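Long-range contact in protein adenylyltransferase MntA (Aphanizomenon flos-aquae 2012/KM1/D3, PDB 7AE2), which neutralises its cognate HepT toxin by transferring two AMP groups in succession from ATP onto a toxin tyrosine, using magnesium as cofactor: residues B[11-15]-B[106-110]. Sequence-based numbering, arbitrary orientation.
Sequences LRELS and KVLYE
Leu108 lays its mt side chain against Leu11 (CD2 to CB of Leu11, 3.7 Å) and the aliphatic part of Arg12 (CD2 to CG of Arg12, 4.0 Å). Segment 11-15 lies on helix 8-14; 106-110 form an edge strand of the nucleotidyltransferase sheet, broken where Leu108, at phi/psi -105/-38, and Tyr109 both face Leu28 in a classic beta bulge. The helix passes closest there, CA of Arg12 lying 4.7 Å from CA of Leu108. Arg12, long enough to reach past Leu108, extends (m, t, t) so that NE donates to O of Val107 at 3.0 Å, and a water donates to O of Arg12 and O of Leu108, 2.6 Å each. Small Ser15 permits close approach, its CB 3.9 Å from CB of Tyr109, while its m hydroxyl turns back to its own helix, OG donating to O of Leu11 at 2.5 Å. Phe78 and Phe47 extend the apolar side. Buried leucines and an exposed arginine thus join helix to sheet edge, guanidinium and water satisfying backbone oxygens.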
loop_
_atom_site.group_PDB
_atom_site.type_symbol
_atom_site.label_atom_id
_atom_site.label_comp_id
_atom_site.label_asym_id
_atom_site.label_seq_id
_atom_site.Cartn_x
_atom_site.Cartn_y
_atom_site.Cartn_z
ATOM N N LEU B 11 -2.747 -18.171 20.607
ATOM C CA LEU B 11 -2.379 -16.759 20.658
ATOM C C LEU B 11 -2.283 -16.275 22.099
ATOM O O LEU B 11 -1.398 -15.479 22.437
ATOM C CB LEU B 11 -3.386 -15.916 19.874
ATOM C CG LEU B 11 -3.343 -16.002 18.347
ATOM C CD1 LEU B 11 -4.463 -15.172 17.733
ATOM C CD2 LEU B 11 -1.992 -15.556 17.813
ATOM N N ARG B 12 -3.179 -16.750 22.966
ATOM C CA ARG B 12 -3.129 -16.349 24.368
ATOM C C ARG B 12 -1.909 -16.933 25.071
ATOM O O ARG B 12 -1.303 -16.274 25.922
ATOM C CB ARG B 12 -4.411 -16.769 25.084
ATOM C CG ARG B 12 -5.626 -15.924 24.735
ATOM C CD ARG B 12 -6.766 -16.184 25.706
ATOM N NE ARG B 12 -7.869 -15.244 25.528
ATOM C CZ ARG B 12 -9.001 -15.530 24.893
ATOM N NH1 ARG B 12 -9.187 -16.735 24.373
ATOM N NH2 ARG B 12 -9.949 -14.611 24.781
ATOM N N GLU B 13 -1.531 -18.167 24.727
ATOM C CA GLU B 13 -0.379 -18.788 25.374
ATOM C C GLU B 13 0.928 -18.187 24.872
ATOM O O GLU B 13 1.838 -17.915 25.664
ATOM C CB GLU B 13 -0.400 -20.299 25.149
ATOM C CG GLU B 13 0.837 -21.031 25.656
ATOM C CD GLU B 13 0.959 -21.023 27.172
ATOM O OE1 GLU B 13 -0.016 -20.651 27.858
ATOM O OE2 GLU B 13 2.039 -21.396 27.679
ATOM N N LEU B 14 1.038 -17.965 23.560
ATOM C CA LEU B 14 2.241 -17.358 23.005
ATOM C C LEU B 14 2.405 -15.904 23.429
ATOM O O LEU B 14 3.521 -15.379 23.369
ATOM C CB LEU B 14 2.223 -17.460 21.478
ATOM C CG LEU B 14 2.326 -18.867 20.882
ATOM C CD1 LEU B 14 2.120 -18.831 19.376
ATOM C CD2 LEU B 14 3.664 -19.505 21.226
ATOM N N SER B 15 1.326 -15.248 23.864
ATOM C CA SER B 15 1.413 -13.846 24.260
ATOM C C SER B 15 2.152 -13.651 25.578
ATOM O O SER B 15 2.542 -12.520 25.891
ATOM C CB SER B 15 0.012 -13.239 24.352
ATOM O OG SER B 15 -0.606 -13.190 23.077
ATOM N N LYS B 106 -11.211 -9.520 21.535
ATOM C CA LYS B 106 -10.864 -10.680 22.345
ATOM C C LYS B 106 -9.452 -10.481 22.876
ATOM O O LYS B 106 -8.492 -10.446 22.098
ATOM C CB LYS B 106 -10.966 -11.968 21.526
ATOM C CG LYS B 106 -12.363 -12.245 20.989
ATOM C CD LYS B 106 -12.425 -13.558 20.226
ATOM C CE LYS B 106 -13.842 -13.850 19.754
ATOM N NZ LYS B 106 -13.922 -15.141 19.017
ATOM N N VAL B 107 -9.324 -10.344 24.195
ATOM C CA VAL B 107 -8.040 -10.001 24.793
ATOM C C VAL B 107 -7.096 -11.195 24.714
ATOM O O VAL B 107 -7.472 -12.334 25.020
ATOM C CB VAL B 107 -8.235 -9.519 26.240
ATOM C CG1 VAL B 107 -9.012 -10.546 27.061
ATOM C CG2 VAL B 107 -6.902 -9.194 26.885
ATOM N N LEU B 108 -5.861 -10.940 24.288
ATOM C CA LEU B 108 -4.818 -11.957 24.191
ATOM C C LEU B 108 -3.777 -11.862 25.292
ATOM O O LEU B 108 -3.305 -12.892 25.775
ATOM C CB LEU B 108 -4.113 -11.866 22.834
ATOM C CG LEU B 108 -5.004 -12.054 21.608
ATOM C CD1 LEU B 108 -4.203 -11.816 20.340
ATOM C CD2 LEU B 108 -5.610 -13.448 21.613
ATOM N N TYR B 109 -3.396 -10.652 25.688
ATOM C CA TYR B 109 -2.450 -10.435 26.773
ATOM C C TYR B 109 -3.021 -9.385 27.711
ATOM O O TYR B 109 -3.655 -8.424 27.264
ATOM C CB TYR B 109 -1.073 -9.989 26.250
ATOM C CG TYR B 109 -0.111 -9.575 27.342
ATOM C CD1 TYR B 109 0.488 -10.524 28.164
ATOM C CD2 TYR B 109 0.196 -8.236 27.555
ATOM C CE1 TYR B 109 1.362 -10.150 29.166
ATOM C CE2 TYR B 109 1.071 -7.854 28.556
ATOM C CZ TYR B 109 1.650 -8.817 29.357
ATOM O OH TYR B 109 2.519 -8.448 30.353
ATOM N N GLU B 110 -2.797 -9.568 29.009
ATOM C CA GLU B 110 -3.448 -8.712 29.996
ATOM C C GLU B 110 -2.634 -8.706 31.280
ATOM O O GLU B 110 -2.465 -9.755 31.910
ATOM C CB GLU B 110 -4.872 -9.203 30.257
ATOM C CG GLU B 110 -5.801 -8.170 30.870
ATOM C CD GLU B 110 -7.185 -8.727 31.149
ATOM O OE1 GLU B 110 -7.430 -9.907 30.817
ATOM O OE2 GLU B 110 -8.027 -7.990 31.702
HETATM O O HOH W 1 -1.643 -14.111 27.380
#